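PDB 6ZTI: PlaB phospholipase from Legionella pneumophila, which probably hydrolyses phospholipids as an alpha/beta hydrolase linked to virulence, its activity being controlled by NAD(H)-mediated assembly into tetramers. Local coordinates for residues A139-G142 against K143-G147; K199-R202 against Q203-D206; G402-T406 against P407-G411. All blocks are in the same frame, centred on the assembly; numbering follows the deposited sequence. Where two conformers were deposited one is given.

Contact 1 of 3, residues A139-G142 against K143-G147. With SND (thionicotinamide-adenine-dinucleotide), chain H.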
loop_
_atom_site.group_PDB
_atom_site.type_symbol
_atom_site.label_atom_id
_atom_site.label_comp_id
_atom_site.label_asym_id
_atom_site.label_seq_id
_atom_site.Cartn_x
_atom_site.Cartn_y
_atom_site.Cartn_z
ATOM N N ALA B 139 -19.144 5.625 5.702
ATOM C CA ALA B 139 -18.025 6.457 5.264
ATOM C C ALA B 139 -16.845 5.612 4.820
ATOM O O ALA B 139 -16.149 5.959 3.856
ATOM C CB ALA B 139 -17.601 7.409 6.390
ATOM N N GLN B 140 -16.604 4.496 5.500
ATOM C CA GLN B 140 -15.479 3.649 5.136
ATOM C C GLN B 140 -15.628 3.101 3.721
ATOM O O GLN B 140 -14.629 2.956 3.008
ATOM C CB GLN B 140 -15.328 2.517 6.153
ATOM C CG GLN B 140 -14.113 1.658 5.897
ATOM C CD GLN B 140 -13.771 0.751 7.064
ATOM O OE1 GLN B 140 -14.086 -0.435 7.054
ATOM N NE2 GLN B 140 -13.108 1.308 8.074
ATOM N N LEU B 141 -16.856 2.821 3.280
ATOM C CA LEU B 141 -17.083 2.396 1.903
ATOM C C LEU B 141 -16.500 3.369 0.877
ATOM O O LEU B 141 -16.434 3.039 -0.309
ATOM C CB LEU B 141 -18.571 2.215 1.638
ATOM C CG LEU B 141 -19.295 1.278 2.602
ATOM C CD1 LEU B 141 -20.717 1.059 2.125
ATOM C CD2 LEU B 141 -18.573 -0.067 2.754
ATOM N N GLY B 142 -16.086 4.568 1.314
ATOM C CA GLY B 142 -15.239 5.434 0.512
ATOM C C GLY B 142 -15.974 6.138 -0.621
ATOM O O GLY B 142 -17.157 5.915 -0.888
ATOM N N LYS B 143 -15.211 6.967 -1.340
ATOM C CA LYS B 143 -15.790 7.918 -2.291
ATOM C C LYS B 143 -16.471 7.216 -3.465
ATOM O O LYS B 143 -17.634 7.501 -3.780
ATOM C CB LYS B 143 -14.691 8.867 -2.790
ATOM C CG LYS B 143 -15.186 10.054 -3.601
ATOM C CD LYS B 143 -14.071 11.061 -3.860
ATOM C CE LYS B 143 -14.537 12.174 -4.786
ATOM N NZ LYS B 143 -15.604 13.015 -4.171
ATOM N N SER B 144 -15.756 6.321 -4.149
ATOM C CA SER B 144 -16.306 5.702 -5.349
ATOM C C SER B 144 -17.616 4.979 -5.050
ATOM O O SER B 144 -18.659 5.278 -5.646
ATOM C CB SER B 144 -15.289 4.734 -5.956
ATOM O OG SER B 144 -15.942 3.558 -6.401
ATOM N N ARG B 145 -17.578 4.005 -4.137
ATOM C CA ARG B 145 -18.785 3.235 -3.832
ATOM C C ARG B 145 -19.931 4.128 -3.362
ATOM O O ARG B 145 -21.097 3.880 -3.695
ATOM C CB ARG B 145 -18.485 2.173 -2.769
ATOM C CG ARG B 145 -17.611 1.044 -3.273
ATOM C CD ARG B 145 -17.023 0.236 -2.139
ATOM N NE ARG B 145 -17.997 -0.661 -1.533
ATOM C CZ ARG B 145 -17.702 -1.526 -0.567
ATOM N NH1 ARG B 145 -16.459 -1.593 -0.099
ATOM N NH2 ARG B 145 -18.645 -2.323 -0.067
ATOM N N LEU B 146 -19.627 5.158 -2.564
ATOM C CA LEU B 146 -20.691 5.962 -1.969
ATOM C C LEU B 146 -21.440 6.764 -3.028
ATOM O O LEU B 146 -22.664 6.913 -2.947
ATOM C CB LEU B 146 -20.121 6.883 -0.890
ATOM C CG LEU B 146 -19.791 6.192 0.436
ATOM C CD1 LEU B 146 -19.087 7.157 1.379
ATOM C CD2 LEU B 146 -21.047 5.652 1.090
ATOM N N GLY B 147 -20.729 7.285 -4.022
ATOM C CA GLY B 147 -21.386 7.936 -5.138
ATOM C C GLY B 147 -22.165 6.907 -5.933
ATOM O O GLY B 147 -23.243 7.193 -6.447
HETATM P PA SND H . -16.682 -6.995 2.620
HETATM O O1A SND H . -15.743 -7.871 3.380
HETATM O O2A SND H . -18.154 -7.289 2.702
HETATM O O5B SND H . -16.351 -6.928 1.044
HETATM C C5B SND H . -14.972 -6.896 0.652
HETATM C C4B SND H . -14.914 -6.345 -0.749
HETATM O O4B SND H . -15.733 -7.152 -1.631
HETATM C C3B SND H . -15.418 -4.910 -0.894
HETATM O O3B SND H . -14.583 -4.202 -1.799
HETATM C C2B SND H . -16.823 -5.102 -1.459
HETATM O O2B SND H . -17.265 -3.978 -2.204
HETATM C C1B SND H . -16.596 -6.308 -2.363
HETATM N N9A SND H . -17.808 -7.053 -2.675
HETATM C C8A SND H . -18.499 -7.893 -1.840
HETATM N N7A SND H . -19.623 -8.343 -2.342
HETATM C C5A SND H . -19.678 -7.755 -3.599
HETATM C C6A SND H . -20.651 -7.781 -4.612
HETATM N N6A SND H . -21.768 -8.513 -4.548
HETATM N N1A SND H . -20.425 -7.038 -5.718
HETATM C C2A SND H . -19.287 -6.346 -5.805
HETATM N N3A SND H . -18.290 -6.259 -4.920
HETATM C C4A SND H . -18.558 -6.975 -3.824
HETATM O O3 SND H . -16.475 -5.495 3.099
HETATM P PN SND H . -17.065 -4.077 2.654
HETATM O O1N SND H . -18.312 -4.333 1.892
HETATM O O2N SND H . -15.972 -3.308 2.029
HETATM O O5D SND H . -17.408 -3.450 4.092
HETATM C C5D SND H . -16.419 -2.673 4.802
HETATM C C4D SND H . -16.486 -2.966 6.286
HETATM O O4D SND H . -17.839 -2.788 6.772
HETATM C C3D SND H . -16.096 -4.379 6.716
HETATM O O3D SND H . -15.541 -4.311 8.029
HETATM C C2D SND H . -17.443 -5.103 6.685
HETATM O O2D SND H . -17.490 -6.277 7.490
HETATM C C1D SND H . -18.334 -4.010 7.264
HETATM N N1N SND H . -19.769 -4.188 6.751
HETATM C C2N SND H . -20.028 -3.674 5.538
HETATM C C3N SND H . -21.315 -3.697 5.040
HETATM C C7N SND H . -21.636 -3.000 3.766
HETATM S S7N SND H . -23.013 -2.078 3.622
HETATM N N7N SND H . -20.767 -3.117 2.783
HETATM C C4N SND H . -22.318 -4.277 5.806
HETATM C C5N SND H . -22.017 -4.824 7.041
HETATM C C6N SND H . -20.723 -4.770 7.504
HETATM O O HOH W 1 -15.338 3.093 -2.716
#

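Contact 2 of 3, residues K199-R202 against Q203-D206. With SND (thionicotinamide-adenine-dinucleotide), chain I.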
loop_
_atom_site.group_PDB
_atom_site.type_symbol
_atom_site.label_atom_id
_atom_site.label_comp_id
_atom_site.label_asym_id
_atom_site.label_seq_id
_atom_site.Cartn_x
_atom_site.Cartn_y
_atom_site.Cartn_z
ATOM N N LYS B 199 -36.294 4.596 10.706
ATOM C CA LYS B 199 -37.026 3.940 9.632
ATOM C C LYS B 199 -36.131 3.842 8.399
ATOM O O LYS B 199 -35.484 4.823 8.024
ATOM C CB LYS B 199 -38.288 4.742 9.294
ATOM C CG LYS B 199 -39.407 3.946 8.666
ATOM C CD LYS B 199 -40.097 3.075 9.708
ATOM C CE LYS B 199 -41.357 2.440 9.142
ATOM N NZ LYS B 199 -41.807 1.280 9.964
ATOM N N ILE B 200 -36.080 2.667 7.774
ATOM C CA ILE B 200 -35.394 2.517 6.494
ATOM C C ILE B 200 -36.381 2.870 5.399
ATOM O O ILE B 200 -37.524 2.399 5.409
ATOM C CB ILE B 200 -34.858 1.090 6.291
ATOM C CG1 ILE B 200 -33.908 0.685 7.418
ATOM C CG2 ILE B 200 -34.173 0.980 4.923
ATOM C CD1 ILE B 200 -32.738 1.635 7.636
ATOM N N ASP B 201 -35.960 3.710 4.460
ATOM C CA ASP B 201 -36.747 3.871 3.242
ATOM C C ASP B 201 -36.342 2.712 2.338
ATOM O O ASP B 201 -35.288 2.739 1.693
ATOM C CB ASP B 201 -36.540 5.223 2.575
ATOM C CG ASP B 201 -37.516 5.442 1.409
ATOM O OD1 ASP B 201 -38.019 4.436 0.874
ATOM O OD2 ASP B 201 -37.800 6.597 1.031
ATOM N N ARG B 202 -37.182 1.680 2.304
ATOM C CA ARG B 202 -36.790 0.406 1.712
ATOM C C ARG B 202 -36.711 0.467 0.196
ATOM O O ARG B 202 -36.186 -0.472 -0.413
ATOM C CB ARG B 202 -37.759 -0.684 2.181
ATOM C CG ARG B 202 -37.732 -0.830 3.707
ATOM C CD ARG B 202 -38.083 -2.217 4.194
ATOM N NE ARG B 202 -37.906 -2.294 5.631
ATOM C CZ ARG B 202 -36.749 -2.560 6.227
ATOM N NH1 ARG B 202 -35.654 -2.794 5.511
ATOM N NH2 ARG B 202 -36.690 -2.589 7.546
ATOM N N GLN B 203 -37.208 1.546 -0.416
ATOM C CA GLN B 203 -37.003 1.767 -1.842
ATOM C C GLN B 203 -35.551 2.062 -2.176
ATOM O O GLN B 203 -35.163 1.957 -3.342
ATOM C CB GLN B 203 -37.857 2.937 -2.338
ATOM C CG GLN B 203 -39.342 2.735 -2.223
ATOM C CD GLN B 203 -40.124 3.788 -2.996
ATOM O OE1 GLN B 203 -39.549 4.742 -3.527
ATOM N NE2 GLN B 203 -41.439 3.612 -3.069
ATOM N N PHE B 204 -34.746 2.443 -1.190
ATOM C CA PHE B 204 -33.380 2.883 -1.424
ATOM C C PHE B 204 -32.382 1.971 -0.722
ATOM O O PHE B 204 -31.344 2.412 -0.231
ATOM C CB PHE B 204 -33.194 4.332 -0.972
ATOM C CG PHE B 204 -34.114 5.311 -1.659
ATOM C CD1 PHE B 204 -34.679 5.019 -2.894
ATOM C CD2 PHE B 204 -34.411 6.529 -1.066
ATOM C CE1 PHE B 204 -35.530 5.923 -3.524
ATOM C CE2 PHE B 204 -35.257 7.437 -1.691
ATOM C CZ PHE B 204 -35.816 7.130 -2.921
ATOM N N TYR B 205 -32.687 0.683 -0.672
ATOM C CA TYR B 205 -31.746 -0.299 -0.154
ATOM C C TYR B 205 -30.784 -0.701 -1.263
ATOM O O TYR B 205 -31.213 -1.082 -2.355
ATOM C CB TYR B 205 -32.497 -1.522 0.361
ATOM C CG TYR B 205 -31.635 -2.569 1.028
ATOM C CD1 TYR B 205 -31.036 -2.325 2.255
ATOM C CD2 TYR B 205 -31.446 -3.811 0.440
ATOM C CE1 TYR B 205 -30.257 -3.279 2.875
ATOM C CE2 TYR B 205 -30.672 -4.788 1.065
ATOM C CZ TYR B 205 -30.084 -4.508 2.284
ATOM O OH TYR B 205 -29.312 -5.464 2.906
ATOM N N ASP B 206 -29.489 -0.600 -0.990
ATOM C CA ASP B 206 -28.453 -1.061 -1.912
ATOM C C ASP B 206 -28.111 -2.488 -1.519
ATOM O O ASP B 206 -27.554 -2.715 -0.445
ATOM C CB ASP B 206 -27.215 -0.176 -1.833
ATOM C CG ASP B 206 -26.074 -0.656 -2.719
ATOM O OD1 ASP B 206 -26.216 -1.658 -3.454
ATOM O OD2 ASP B 206 -25.013 -0.015 -2.680
HETATM P PA SND I . -29.174 -8.926 3.556
HETATM O O1A SND I . -29.872 -7.892 2.717
HETATM O O2A SND I . -28.849 -8.508 4.973
HETATM O O5B SND I . -27.806 -9.411 2.831
HETATM C C5B SND I . -26.806 -10.227 3.475
HETATM C C4B SND I . -25.546 -9.995 2.676
HETATM O O4B SND I . -25.814 -10.286 1.283
HETATM C C3B SND I . -25.023 -8.562 2.691
HETATM O O3B SND I . -23.616 -8.516 2.505
HETATM C C2B SND I . -25.741 -7.941 1.497
HETATM O O2B SND I . -25.043 -6.813 0.986
HETATM C C1B SND I . -25.704 -9.109 0.508
HETATM N N9A SND I . -26.775 -9.113 -0.488
HETATM C C8A SND I . -28.089 -8.771 -0.298
HETATM N N7A SND I . -28.822 -8.850 -1.381
HETATM C C5A SND I . -27.931 -9.276 -2.353
HETATM C C6A SND I . -28.076 -9.534 -3.729
HETATM N N6A SND I . -29.223 -9.387 -4.394
HETATM N N1A SND I . -26.982 -9.942 -4.412
HETATM C C2A SND I . -25.827 -10.070 -3.756
HETATM N N3A SND I . -25.565 -9.837 -2.467
HETATM C C4A SND I . -26.665 -9.445 -1.816
HETATM O O3 SND I . -29.939 -10.318 3.583
HETATM P PN SND I . -31.444 -10.856 3.597
HETATM O O1N SND I . -32.244 -9.990 4.486
HETATM O O2N SND I . -31.415 -12.313 3.848
HETATM O O5D SND I . -31.825 -10.559 2.079
HETATM C C5D SND I . -32.888 -11.237 1.392
HETATM C C4D SND I . -33.343 -10.318 0.289
HETATM O O4D SND I . -33.987 -9.154 0.857
HETATM C C3D SND I . -32.228 -9.793 -0.618
HETATM O O3D SND I . -32.676 -9.872 -1.963
HETATM C C2D SND I . -32.024 -8.360 -0.117
HETATM O O2D SND I . -31.539 -7.454 -1.100
HETATM C C1D SND I . -33.444 -8.001 0.279
HETATM N N1N SND I . -33.419 -6.930 1.317
HETATM C C2N SND I . -34.084 -5.801 1.019
HETATM C C3N SND I . -34.179 -4.790 1.952
HETATM C C7N SND I . -34.873 -3.515 1.631
HETATM S S7N SND I . -35.078 -2.347 2.797
HETATM N N7N SND I . -35.295 -3.363 0.394
HETATM C C4N SND I . -33.582 -4.972 3.191
HETATM C C5N SND I . -32.887 -6.136 3.463
HETATM C C6N SND I . -32.811 -7.111 2.504
#

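Contact 3 of 3, residues G402-T406 against P407-G411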
loop_
_atom_site.group_PDB
_atom_site.type_symbol
_atom_site.label_atom_id
_atom_site.label_comp_id
_atom_site.label_asym_id
_atom_site.label_seq_id
_atom_site.Cartn_x
_atom_site.Cartn_y
_atom_site.Cartn_z
ATOM N N GLY B 402 -31.129 -8.719 28.174
ATOM C CA GLY B 402 -31.976 -9.851 28.497
ATOM C C GLY B 402 -31.185 -11.105 28.804
ATOM O O GLY B 402 -31.580 -11.903 29.659
ATOM N N GLY B 403 -30.056 -11.292 28.134
ATOM C CA GLY B 403 -29.280 -12.498 28.332
ATOM C C GLY B 403 -28.304 -12.443 29.489
ATOM O O GLY B 403 -27.972 -13.474 30.074
ATOM N N ILE B 404 -27.821 -11.254 29.820
ATOM C CA ILE B 404 -26.833 -11.111 30.881
ATOM C C ILE B 404 -27.506 -10.942 32.239
ATOM O O ILE B 404 -27.022 -11.460 33.252
ATOM C CB ILE B 404 -25.897 -9.932 30.533
ATOM C CG1 ILE B 404 -24.943 -10.360 29.411
ATOM C CG2 ILE B 404 -25.128 -9.440 31.751
ATOM C CD1 ILE B 404 -24.104 -9.229 28.829
ATOM N N ASN B 405 -28.647 -10.259 32.289
ATOM C CA ASN B 405 -29.311 -9.994 33.567
ATOM C C ASN B 405 -30.288 -11.133 33.865
ATOM O O ASN B 405 -31.507 -10.968 33.903
ATOM C CB ASN B 405 -30.006 -8.638 33.547
ATOM C CG ASN B 405 -29.031 -7.470 33.679
ATOM O OD1 ASN B 405 -27.904 -7.629 34.144
ATOM N ND2 ASN B 405 -29.468 -6.289 33.268
ATOM N N THR B 406 -29.709 -12.307 34.082
ATOM C CA THR B 406 -30.413 -13.509 34.497
ATOM C C THR B 406 -29.690 -14.078 35.703
ATOM O O THR B 406 -28.517 -13.764 35.934
ATOM C CB THR B 406 -30.472 -14.577 33.394
ATOM O OG1 THR B 406 -29.179 -15.180 33.224
ATOM C CG2 THR B 406 -30.934 -13.976 32.072
ATOM N N PRO B 407 -30.360 -14.916 36.499
ATOM C CA PRO B 407 -29.667 -15.531 37.640
ATOM C C PRO B 407 -28.370 -16.217 37.254
ATOM O O PRO B 407 -27.366 -16.061 37.960
ATOM C CB PRO B 407 -30.705 -16.528 38.183
ATOM C CG PRO B 407 -32.014 -15.959 37.769
ATOM C CD PRO B 407 -31.784 -15.292 36.447
ATOM N N LYS B 408 -28.354 -16.971 36.151
ATOM C CA LYS B 408 -27.161 -17.742 35.819
ATOM C C LYS B 408 -26.047 -16.849 35.289
ATOM O O LYS B 408 -24.867 -17.144 35.487
ATOM C CB LYS B 408 -27.506 -18.829 34.806
ATOM C CG LYS B 408 -28.287 -20.014 35.392
ATOM C CD LYS B 408 -28.869 -20.882 34.272
ATOM C CE LYS B 408 -29.623 -22.093 34.803
ATOM N NZ LYS B 408 -30.815 -22.412 33.956
ATOM N N MET B 409 -26.392 -15.737 34.656
ATOM C CA MET B 409 -25.373 -14.887 34.058
ATOM C C MET B 409 -24.919 -13.760 34.982
ATOM O O MET B 409 -23.904 -13.111 34.692
ATOM C CB MET B 409 -25.907 -14.348 32.737
ATOM C CG MET B 409 -26.088 -15.450 31.691
ATOM S SD MET B 409 -24.524 -15.827 30.878
ATOM C CE MET B 409 -24.360 -14.362 29.835
ATOM N N GLN B 410 -25.628 -13.537 36.089
ATOM C CA GLN B 410 -25.246 -12.668 37.197
ATOM C C GLN B 410 -25.111 -11.207 36.800
ATOM O O GLN B 410 -24.675 -10.385 37.615
ATOM C CB GLN B 410 -23.946 -13.138 37.854
ATOM C CG GLN B 410 -23.963 -14.599 38.301
ATOM C CD GLN B 410 -22.761 -14.957 39.166
ATOM O OE1 GLN B 410 -21.978 -14.090 39.559
ATOM N NE2 GLN B 410 -22.612 -16.240 39.468
ATOM N N GLY B 411 -25.481 -10.848 35.585
ATOM C CA GLY B 411 -25.330 -9.479 35.148
ATOM C C GLY B 411 -23.942 -9.120 34.675
ATOM O O GLY B 411 -23.696 -7.948 34.384
#

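Contact 1 of 3, residues A139-G142 against K143-G147
Arg145 presents a flat guanidinium group with protein on one face and dinucleotide on the other. Leu141 covers the first face with CD2, which lies toward the rim and comes within 3.6 Å of Arg145 NH2. Over the centre of the opposite face sits the ribose hydroxyl O2B of thionicotinamide-adenine-dinucleotide, 3.0 Å from Arg145 CZ. The phosphorus PN lies at the edge, in plane, so the group meets this phosphate end-on. The setting is the start of helix 142-146, after strand 123-129 of the parallel sheet of this alpha/beta hydrolase. Two nearly straight hydrogen bonds make the grip bidentate: Arg145 NH1 reaches O2N at 2.8 Å (N-H...O 173°), while Arg145 NH2 donates to O1N at 2.8 Å. Asn209 OD1 also accepts from NH2, and Arg381 of a second subunit packs on Arg145 while binding the same ligand through NE, which places the site at a subunit interface. Bending at chi3 (76°) turns the guanidinium toward the phosphate, while CB and CD of Arg145 remain beside the carbonyl oxygen of Leu141.

That carbonyl is not left to carbon contacts alone. A water donates to Leu141 O at 2.6 Å and accepts from Arg145 N at 2.8 Å, inserting itself into the first turn where a direct bond is missing. Gly142 enters the helix with a positive phi of 75°, easily reached by glycine, and its carbonyl accepts Leu146 N at 3.1 Å in an alpha-helical i to i+4 bond. The side chain of Leu146 folds past this oxygen, and its CD2 methyl ends 4.3 Å from Leu141 CB.

Contact 2 of 3, residues K199-R202 against Q203-D206
Asp201 holds the turn from both its backbone and its side chain. Its carbonyl O accepts Phe204 N at 2.9 Å, closing a beta turn, with the donor above the carbonyl plane. Its carboxylate OD1 takes Gln203 N at 3.3 Å on the anti side, which adds an Asx turn that overlaps the beta turn. The carboxylate can do this because CG stands anti to the Asp201 nitrogen (chi1 -172°). OD2 reaches Asn270 ND2, so one carboxylate oxygen braces the turn from within while the other ties it to a neighbouring loop.

The turn and the residue after it, in the loop between strand 191-197 and helix 223-226, present two groups to thionicotinamide-adenine-dinucleotide. The thioamide nitrogen N7N donates to Arg202 O at 3.1 Å with an angle of 163°, and Tyr205 OH gives a very short bond of 2.5 Å to the phosphate oxygen O1A. Between these polar ends the Tyr205 ring lies against the thionicotinamide, with the ligand's C4N over the ring centre and Tyr205 CD2 3.3 Å from ligand C3N. Sulfur S7N lies in plane at the edge of the Arg202 guanidinium, its modelled approach to NH1 too close to be relied on. Arg202 NH2 forms a salt bridge with Glu324, and the guanidinium makes a cation-pi contact with Tyr335. Gln371 of the second subunit bonds to Tyr205 O, so the pocket lies at an interface.

Away from the ligand, the contact continues through Asp201. Asp201 OD2 approaches Phe204 CE2 to 3.8 Å, with carboxylate and ring planes 28° apart. Gln203 CB passes 3.5 Å from Asp201 OD1. The chemistry implies a dual reading of the dinucleotide: a backbone carbonyl recognises the thioamide N-H and a tyrosine spans from pyridine ring to phosphate.

Contact 3 of 3, residues G402-T406 against P407-G411
The connection that carries the chain out of helix 397-404 and into strand 412-419 is closed where Ile404 meets Gly411. Gly411 N donates to Ile404 O at 2.9 Å, from above the carbonyl plane, joining the last turn of the helix to the residue before the strand. The same oxygen weakly accepts Thr406 N across an inverse gamma turn centred on Asn405, so two donors converge on it. Met409 CB also presses close, 3.1 Å from Ile404 O.

Beyond the gamma turn, Thr406 organises the next bend as an ST motif, its hydroxyl and its carbonyl both receiving backbone N-H groups. OG1 accepts Met409 N at 3.2 Å; chi1 of 73° sets it between the backbone nitrogen and the carbonyl carbon, facing the returning chain. Thr406 O takes Gln410 N at 2.9 Å, nearly in line with its C=O bond, and a weak second donor in Met409 N. Packing is tight at the threonine-proline junction, with Thr406 CB 3.4 Å from Pro407 CD. Gln410 and Gly411 both adopt positive phi as the chain heads into the strand; at Gly411 (phi 82°) the backbone leaves little room for any side chain.

Met409 runs back from the bend along the end of the helix. Its chain bends at both chi2 and chi3, bringing CE back to 4.1 Å from Ile404 CG1, while CG lies close to Gly403 O. Val330 of a second subunit packs against this methionine, and Pro374 and Leu440 of the same chain against Ile404. Asn405 OD1 approaches Gly411 CA at 3.3 Å, whereas its ND2 is held by Glu401 and by the carbonyl of Leu440.

In the fold
Contacts 1 and 2 belong to the parallel-sheet half of the chain, one after strand 123-129 and the other after strand 191-197, and each holds its own dinucleotide. Their centres are 18 Å apart and their nearest atoms about 6 Å. Asn209 links them, bonding to Arg145 of contact 1 and to Asp206 of contact 2. Contact 3 stands apart, its centre 40 Å from that of contact 1 and 35 Å from that of contact 2. Even so, Met409 lies about 8 Å from a bound dinucleotide, side chain to ligand. All three reach a second subunit, consistent with NAD(H)-mediated tetramerization.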